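Local coordinates for conserved protein (Methanosarcina mazei, PDB 2NR4) that binds flavin mononucleotide in a two-chain assembly, although its cellular role is unknown and any catalytic activity remains to be established, at residues Ala77-Tyr82 with Lys114-Trp119; Tyr82-Phe87 with Arg158-Val163. One frame throughout, in Å; residues are numbered along the deposited sequence.

Contact 1 (Ala77-Tyr82 with Lys114-Trp119); sequences ASNVVY and KEAIAW
I117 meets Y82 at about a right angle: its CG1, anti to its own carbonyl carbon (chi1 -55°), lies over one face of the phenol, 4.2 Å from the centroid of the Y82 ring and displaced toward the rim. This CH-pi contact is continued by I117 CD1 beside Y82 CD2, while the phenol OH is hydrogen-bonded to P154 O of the second subunit. V80 crosses I117 obliquely and brings CG1, anti to its backbone N, to 4.1 Å from I117 CB. Two backbone bonds join the segments. V80 N gives a nearly straight one (176°) to A118 O. I117 N returns the other, 2.7 Å long, to V80 O. The N79-W119 bridge belongs to the antiparallel barrel of an FMN-binding domain, pairing strands 75-79 and 118-130; I117 lies just before the second of these. In this non-hydrogen-bonded pair both side chains start on one face of the sheet, but W119 CB does the touching, 3.3 Å from S78 O, while the indole turns away. N79 OD1 rests 3.5 Å from A116 CB and accepts from L113 N, while its ND2 is held by I34 O and S36 OG. Beyond the pair, a water accepts from S78 OG and donates to A118 O.

Contact 2 (Tyr82-Phe87 with Arg158-Val163); sequences YDPILF and RGFNAV
F160 reaches from the first turn of helix 158-176 across to the start of helix 84-92, its CG anti to the backbone N (chi1 178°), which brings the ring against P84 and the Y82 carbonyl. Here the packing is tight. P84 CB sits 3.7 Å from F160 CD1, P84 CD lies at the ring's edge in its plane, and Y82 O comes to 3.1 Å from F160 CE1. One turn on from F160, V163 CG1 reaches the same P84 CB at 3.9 Å, so the proline is gripped by two residues of helix 158-176. The contact loosens at F87, whose CD2 stands 4.4 Å from F160 CZ in an oblique approach; the side chain of F87 is about 5 Å from the bound FMN. It is looser still at partly exposed D83, whose CB points away from 158-163. D83 is the N-cap: its OD1 takes I85 N from above the carboxylate plane at 3.2 Å. An alanine in place of F160 would probably loosen the join between the helices, since the ring's packing on P84, F87 and Y82 O is removed. With no hydrogen bond or salt bridge between the segments, the join rests on van der Waals packing round the F160 ring, including a carbonyl against its CE1, while the capping bond serves helix 84-92 itself.

Contact 1 is the more deeply buried, lying at the end of a barrel strand pair, whereas contact 2 is partly buried and joins helix 84-92, which follows strand 75-79 in the chain, to the helical part that begins with helix 158-176. Their chemistry follows their place: contact 1 combines backbone bonds with apolar packing, while contact 2 relies on packing round side chains alone. Y82 belongs to both, lending its ring to 114-119 and its carbonyl to the F160 ring of 158-163. The two contacts also touch directly, V81 CG1 packing 4.0 Å from L86 CB and E115 CB 3.8 Å from L86 CD2. Each reaches the second subunit, contact 2 with a salt bridge from R158 to E165 of that subunit.

Contact 1 (Ala77-Tyr82 with Lys114-Trp119)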
ATOM      1  N   ALA A  77     -14.280  -6.851 -14.003  1.00 19.66           N
ATOM      2  CA  ALA A  77     -12.842  -6.704 -14.220  1.00 19.50           C
ATOM      3  C   ALA A  77     -12.198  -6.066 -12.976  1.00 21.05           C
ATOM      4  O   ALA A  77     -12.758  -5.145 -12.397  1.00 20.04           O
ATOM      5  CB  ALA A  77     -12.582  -5.820 -15.416  1.00 20.77           C
ATOM      6  N   SER A  78     -11.057  -6.599 -12.549  1.00 20.18           N
ATOM      7  CA  SER A  78     -10.244  -5.888 -11.588  1.00 20.65           C
ATOM      8  C   SER A  78      -9.500  -4.744 -12.264  1.00 20.84           C
ATOM      9  O   SER A  78      -9.036  -4.866 -13.410  1.00 23.13           O
ATOM     10  CB  SER A  78      -9.211  -6.870 -10.983  1.00 19.82           C
ATOM     11  OG  SER A  78      -8.396  -7.459 -11.994  1.00 22.44           O
ATOM     12  N   ASN A  79      -9.322  -3.649 -11.544  1.00 19.48           N
ATOM     13  CA  ASN A  79      -8.463  -2.526 -11.939  1.00 19.12           C
ATOM     14  C   ASN A  79      -7.568  -2.115 -10.766  1.00 19.76           C
ATOM     15  O   ASN A  79      -8.077  -1.641  -9.730  1.00 18.71           O
ATOM     16  CB  ASN A  79      -9.292  -1.300 -12.316  1.00 19.50           C
ATOM     17  CG  ASN A  79     -10.222  -1.591 -13.502  1.00 19.89           C
ATOM     18  OD1 ASN A  79      -9.830  -1.410 -14.657  1.00 22.47           O
ATOM     19  ND2 ASN A  79     -11.412  -2.119 -13.219  1.00 20.86           N
ATOM     20  N   VAL A  80      -6.268  -2.257 -10.959  1.00 19.78           N
ATOM     21  CA  VAL A  80      -5.296  -1.832  -9.922  1.00 21.60           C
ATOM     22  C   VAL A  80      -5.109  -0.335 -10.019  1.00 22.34           C
ATOM     23  O   VAL A  80      -4.772   0.190 -11.093  1.00 24.13           O
ATOM     24  CB  VAL A  80      -3.918  -2.568 -10.028  1.00 21.67           C
ATOM     25  CG1 VAL A  80      -2.923  -1.944  -9.020  1.00 20.77           C
ATOM     26  CG2 VAL A  80      -4.098  -4.084  -9.802  1.00 22.95           C
ATOM     27  N   VAL A  81      -5.363   0.344  -8.913  1.00 22.96           N
ATOM     28  CA  VAL A  81      -5.333   1.798  -8.849  1.00 24.58           C
ATOM     29  C   VAL A  81      -4.502   2.199  -7.609  1.00 24.99           C
ATOM     30  O   VAL A  81      -4.761   1.710  -6.501  1.00 25.51           O
ATOM     31  CB  VAL A  81      -6.805   2.298  -8.779  1.00 24.45           C
ATOM     32  CG1 VAL A  81      -6.917   3.727  -8.176  1.00 25.08           C
ATOM     33  CG2 VAL A  81      -7.533   2.106 -10.163  1.00 26.13           C
ATOM     34  N   TYR A  82      -3.522   3.086  -7.800  1.00 24.00           N
ATOM     35  CA  TYR A  82      -2.722   3.627  -6.679  1.00 25.34           C
ATOM     36  C   TYR A  82      -3.159   5.053  -6.328  1.00 25.26           C
ATOM     37  O   TYR A  82      -2.676   5.622  -5.371  1.00 26.63           O
ATOM     38  CB  TYR A  82      -1.222   3.671  -7.030  1.00 25.21           C
ATOM     39  CG  TYR A  82      -0.614   2.332  -7.381  1.00 26.47           C
ATOM     40  CD1 TYR A  82      -0.998   1.181  -6.728  1.00 26.86           C
ATOM     41  CD2 TYR A  82       0.386   2.244  -8.337  1.00 24.00           C
ATOM     42  CE1 TYR A  82      -0.415  -0.054  -7.038  1.00 28.41           C
ATOM     43  CE2 TYR A  82       0.958   1.025  -8.659  1.00 24.64           C
ATOM     44  CZ  TYR A  82       0.550  -0.117  -8.011  1.00 24.31           C
ATOM     45  OH  TYR A  82       1.108  -1.330  -8.344  1.00 26.72           O
ATOM     46  N   LYS A 114      -9.465   3.527 -17.698  1.00 25.78           N
ATOM     47  CA  LYS A 114      -8.354   4.037 -18.506  1.00 26.69           C
ATOM     48  C   LYS A 114      -7.120   4.300 -17.647  1.00 27.35           C
ATOM     49  O   LYS A 114      -5.995   4.165 -18.135  1.00 28.02           O
ATOM     50  CB  LYS A 114      -8.753   5.323 -19.193  1.00 28.37           C
ATOM     51  CG  LYS A 114      -9.717   5.080 -20.342  1.00 29.37           C
ATOM     52  CD  LYS A 114     -10.262   6.417 -20.854  1.00 34.77           C
ATOM     53  CE  LYS A 114      -9.254   7.113 -21.701  1.00 39.24           C
ATOM     54  NZ  LYS A 114     -10.044   7.754 -22.815  1.00 45.45           N
ATOM     55  N   GLU A 115      -7.365   4.660 -16.390  1.00 27.42           N
ATOM     56  CA  GLU A 115      -6.304   4.959 -15.435  1.00 28.36           C
ATOM     57  C   GLU A 115      -5.862   3.725 -14.623  1.00 27.28           C
ATOM     58  O   GLU A 115      -5.054   3.849 -13.708  1.00 26.62           O
ATOM     59  CB  GLU A 115      -6.728   6.095 -14.510  1.00 29.15           C
ATOM     60  CG  GLU A 115      -6.845   7.478 -15.201  1.00 35.43           C
ATOM     61  CD  GLU A 115      -5.598   7.900 -15.994  1.00 43.17           C
ATOM     62  OE1 GLU A 115      -4.448   7.658 -15.541  1.00 46.76           O
ATOM     63  OE2 GLU A 115      -5.768   8.500 -17.082  1.00 47.64           O
ATOM     64  N   ALA A 116      -6.363   2.544 -14.966  1.00 26.27           N
ATOM     65  CA  ALA A 116      -5.865   1.314 -14.333  1.00 25.83           C
ATOM     66  C   ALA A 116      -4.377   1.064 -14.603  1.00 25.94           C
ATOM     67  O   ALA A 116      -3.874   1.247 -15.720  1.00 25.36           O
ATOM     68  CB  ALA A 116      -6.672   0.112 -14.779  1.00 25.76           C
ATOM     69  N   ILE A 117      -3.663   0.636 -13.568  1.00 25.69           N
ATOM     70  CA  ILE A 117      -2.295   0.187 -13.747  1.00 26.34           C
ATOM     71  C   ILE A 117      -2.275  -1.141 -14.507  1.00 25.53           C
ATOM     72  O   ILE A 117      -1.519  -1.321 -15.457  1.00 28.04           O
ATOM     73  CB  ILE A 117      -1.602   0.025 -12.358  1.00 26.04           C
ATOM     74  CG1 ILE A 117      -1.692   1.335 -11.521  1.00 28.67           C
ATOM     75  CG2 ILE A 117      -0.188  -0.482 -12.532  1.00 29.12           C
ATOM     76  CD1 ILE A 117      -0.940   2.478 -12.080  1.00 30.85           C
ATOM     77  N   ALA A 118      -3.095  -2.081 -14.047  1.00 24.67           N
ATOM     78  CA  ALA A 118      -3.270  -3.385 -14.647  1.00 22.94           C
ATOM     79  C   ALA A 118      -4.735  -3.809 -14.483  1.00 23.51           C
ATOM     80  O   ALA A 118      -5.375  -3.519 -13.431  1.00 22.74           O
ATOM     81  CB  ALA A 118      -2.335  -4.405 -13.958  1.00 23.30           C
ATOM     82  N   TRP A 119      -5.275  -4.510 -15.487  1.00 22.54           N
ATOM     83  CA  TRP A 119      -6.686  -4.971 -15.430  1.00 22.80           C
ATOM     84  C   TRP A 119      -6.782  -6.444 -15.776  1.00 22.03           C
ATOM     85  O   TRP A 119      -5.923  -6.979 -16.526  1.00 23.33           O
ATOM     86  CB  TRP A 119      -7.612  -4.089 -16.323  1.00 22.85           C
ATOM     87  CG  TRP A 119      -7.149  -3.992 -17.744  1.00 24.01           C
ATOM     88  CD1 TRP A 119      -6.397  -2.982 -18.297  1.00 24.90           C
ATOM     89  CD2 TRP A 119      -7.357  -4.963 -18.788  1.00 23.50           C
ATOM     90  NE1 TRP A 119      -6.140  -3.271 -19.646  1.00 25.43           N
ATOM     91  CE2 TRP A 119      -6.720  -4.471 -19.961  1.00 25.36           C
ATOM     92  CE3 TRP A 119      -8.046  -6.186 -18.855  1.00 26.63           C
ATOM     93  CZ2 TRP A 119      -6.738  -5.176 -21.180  1.00 25.67           C
ATOM     94  CZ3 TRP A 119      -8.058  -6.883 -20.058  1.00 26.05           C
ATOM     95  CH2 TRP A 119      -7.386  -6.379 -21.200  1.00 26.42           C
TER
HETATM   96  O   HOH W   1      -6.034  -6.115 -12.062  1.00 26.77           O

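Contact 2 (Tyr82-Phe87 with Arg158-Val163)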
ATOM      1  N   TYR A  82      -3.522   3.086  -7.800  1.00 24.00           N
ATOM      2  CA  TYR A  82      -2.722   3.627  -6.679  1.00 25.34           C
ATOM      3  C   TYR A  82      -3.159   5.053  -6.328  1.00 25.26           C
ATOM      4  O   TYR A  82      -2.676   5.622  -5.371  1.00 26.63           O
ATOM      5  CB  TYR A  82      -1.222   3.671  -7.030  1.00 25.21           C
ATOM      6  CG  TYR A  82      -0.614   2.332  -7.381  1.00 26.47           C
ATOM      7  CD1 TYR A  82      -0.998   1.181  -6.728  1.00 26.86           C
ATOM      8  CD2 TYR A  82       0.386   2.244  -8.337  1.00 24.00           C
ATOM      9  CE1 TYR A  82      -0.415  -0.054  -7.038  1.00 28.41           C
ATOM     10  CE2 TYR A  82       0.958   1.025  -8.659  1.00 24.64           C
ATOM     11  CZ  TYR A  82       0.550  -0.117  -8.011  1.00 24.31           C
ATOM     12  OH  TYR A  82       1.108  -1.330  -8.344  1.00 26.72           O
ATOM     13  N   ASP A  83      -4.116   5.590  -7.079  1.00 25.26           N
ATOM     14  CA  ASP A  83      -4.610   6.938  -6.877  1.00 24.80           C
ATOM     15  C   ASP A  83      -5.758   6.985  -5.855  1.00 23.33           C
ATOM     16  O   ASP A  83      -6.824   6.421  -6.101  1.00 24.06           O
ATOM     17  CB  ASP A  83      -5.068   7.471  -8.235  1.00 25.06           C
ATOM     18  CG  ASP A  83      -5.609   8.873  -8.163  1.00 29.12           C
ATOM     19  OD1 ASP A  83      -5.360   9.633  -7.158  1.00 32.05           O
ATOM     20  OD2 ASP A  83      -6.288   9.209  -9.160  1.00 30.30           O
ATOM     21  N   PRO A  84      -5.550   7.652  -4.701  1.00 23.38           N
ATOM     22  CA  PRO A  84      -6.584   7.606  -3.667  1.00 23.88           C
ATOM     23  C   PRO A  84      -7.832   8.400  -4.101  1.00 23.96           C
ATOM     24  O   PRO A  84      -8.919   8.108  -3.639  1.00 24.21           O
ATOM     25  CB  PRO A  84      -5.893   8.268  -2.471  1.00 24.44           C
ATOM     26  CG  PRO A  84      -4.922   9.232  -3.138  1.00 24.62           C
ATOM     27  CD  PRO A  84      -4.386   8.450  -4.274  1.00 23.28           C
ATOM     28  N   ILE A  85      -7.644   9.409  -4.950  1.00 25.00           N
ATOM     29  CA  ILE A  85      -8.787  10.167  -5.524  1.00 27.09           C
ATOM     30  C   ILE A  85      -9.778   9.260  -6.263  1.00 26.62           C
ATOM     31  O   ILE A  85     -10.983   9.295  -6.020  1.00 26.43           O
ATOM     32  CB  ILE A  85      -8.332  11.363  -6.394  1.00 26.19           C
ATOM     33  CG1 ILE A  85      -7.651  12.437  -5.510  1.00 26.79           C
ATOM     34  CG2 ILE A  85      -9.577  11.986  -7.096  1.00 28.82           C
ATOM     35  CD1 ILE A  85      -6.901  13.528  -6.308  1.00 29.61           C
ATOM     36  N   LEU A  86      -9.261   8.411  -7.148  1.00 29.16           N
ATOM     37  CA  LEU A  86     -10.117   7.452  -7.879  1.00 28.65           C
ATOM     38  C   LEU A  86     -10.808   6.448  -6.968  1.00 29.06           C
ATOM     39  O   LEU A  86     -12.003   6.128  -7.140  1.00 27.58           O
ATOM     40  CB  LEU A  86      -9.301   6.790  -8.983  1.00 29.21           C
ATOM     41  CG  LEU A  86      -9.874   6.263 -10.293  1.00 32.00           C
ATOM     42  CD1 LEU A  86     -10.926   7.234 -10.921  1.00 32.20           C
ATOM     43  CD2 LEU A  86      -8.705   6.060 -11.223  1.00 30.85           C
ATOM     44  N   PHE A  87     -10.107   5.955  -5.944  1.00 28.18           N
ATOM     45  CA  PHE A  87     -10.787   5.159  -4.947  1.00 27.23           C
ATOM     46  C   PHE A  87     -11.995   5.804  -4.302  1.00 26.99           C
ATOM     47  O   PHE A  87     -13.030   5.172  -4.090  1.00 26.13           O
ATOM     48  CB  PHE A  87      -9.816   4.745  -3.802  1.00 28.88           C
ATOM     49  CG  PHE A  87      -9.356   3.349  -3.896  1.00 26.24           C
ATOM     50  CD1 PHE A  87     -10.114   2.325  -3.349  1.00 31.60           C
ATOM     51  CD2 PHE A  87      -8.168   3.044  -4.538  1.00 32.35           C
ATOM     52  CE1 PHE A  87      -9.693   1.034  -3.440  1.00 30.56           C
ATOM     53  CE2 PHE A  87      -7.757   1.749  -4.626  1.00 29.91           C
ATOM     54  CZ  PHE A  87      -8.541   0.750  -4.082  1.00 28.15           C
ATOM     55  N   ARG A 158       1.393   5.595   4.756  1.00 18.53           N
ATOM     56  CA  ARG A 158       0.347   5.467   5.747  1.00 19.08           C
ATOM     57  C   ARG A 158      -0.814   6.438   5.480  1.00 18.60           C
ATOM     58  O   ARG A 158      -1.893   6.209   5.988  1.00 19.45           O
ATOM     59  CB  ARG A 158       0.894   5.707   7.143  1.00 18.20           C
ATOM     60  CG  ARG A 158       1.917   4.623   7.603  1.00 19.81           C
ATOM     61  CD  ARG A 158       2.519   5.108   8.886  1.00 21.98           C
ATOM     62  NE  ARG A 158       1.601   4.923   9.988  1.00 23.03           N
ATOM     63  CZ  ARG A 158       1.604   5.681  11.080  1.00 26.14           C
ATOM     64  NH1 ARG A 158       2.481   6.688  11.206  1.00 25.10           N
ATOM     65  NH2 ARG A 158       0.751   5.420  12.040  1.00 23.77           N
ATOM     66  N   GLY A 159      -0.549   7.515   4.740  1.00 19.16           N
ATOM     67  CA  GLY A 159      -1.577   8.489   4.327  1.00 19.99           C
ATOM     68  C   GLY A 159      -2.527   7.873   3.315  1.00 20.60           C
ATOM     69  O   GLY A 159      -3.768   7.962   3.458  1.00 21.92           O
ATOM     70  N   PHE A 160      -1.963   7.218   2.304  1.00 21.00           N
ATOM     71  CA  PHE A 160      -2.782   6.470   1.345  1.00 20.68           C
ATOM     72  C   PHE A 160      -3.580   5.386   2.065  1.00 19.67           C
ATOM     73  O   PHE A 160      -4.791   5.241   1.877  1.00 18.73           O
ATOM     74  CB  PHE A 160      -1.917   5.853   0.246  1.00 21.04           C
ATOM     75  CG  PHE A 160      -2.712   5.033  -0.731  1.00 22.54           C
ATOM     76  CD1 PHE A 160      -3.299   5.651  -1.834  1.00 24.75           C
ATOM     77  CD2 PHE A 160      -2.957   3.657  -0.507  1.00 22.39           C
ATOM     78  CE1 PHE A 160      -4.081   4.936  -2.730  1.00 26.43           C
ATOM     79  CE2 PHE A 160      -3.755   2.910  -1.421  1.00 24.35           C
ATOM     80  CZ  PHE A 160      -4.330   3.568  -2.545  1.00 24.91           C
ATOM     81  N   ASN A 161      -2.900   4.650   2.954  1.00 19.52           N
ATOM     82  CA  ASN A 161      -3.563   3.593   3.704  1.00 19.41           C
ATOM     83  C   ASN A 161      -4.701   4.141   4.566  1.00 19.91           C
ATOM     84  O   ASN A 161      -5.734   3.496   4.726  1.00 19.39           O
ATOM     85  CB  ASN A 161      -2.531   2.862   4.572  1.00 19.62           C
ATOM     86  CG  ASN A 161      -1.453   2.180   3.751  1.00 19.01           C
ATOM     87  OD1 ASN A 161      -1.512   2.090   2.519  1.00 17.37           O
ATOM     88  ND2 ASN A 161      -0.418   1.692   4.451  1.00 17.71           N
ATOM     89  N   ALA A 162      -4.511   5.349   5.108  1.00 19.24           N
ATOM     90  CA  ALA A 162      -5.535   6.003   5.933  1.00 20.11           C
ATOM     91  C   ALA A 162      -6.755   6.390   5.134  1.00 20.70           C
ATOM     92  O   ALA A 162      -7.906   6.297   5.642  1.00 20.87           O
ATOM     93  CB  ALA A 162      -4.971   7.207   6.615  1.00 20.63           C
ATOM     94  N   VAL A 163      -6.531   6.786   3.890  1.00 19.50           N
ATOM     95  CA  VAL A 163      -7.641   7.084   2.964  1.00 21.13           C
ATOM     96  C   VAL A 163      -8.479   5.832   2.711  1.00 20.81           C
ATOM     97  O   VAL A 163      -9.703   5.902   2.781  1.00 20.67           O
ATOM     98  CB  VAL A 163      -7.150   7.644   1.596  1.00 21.17           C
ATOM     99  CG1 VAL A 163      -8.349   7.727   0.568  1.00 22.20           C
ATOM    100  CG2 VAL A 163      -6.525   9.033   1.805  1.00 22.68           C
TER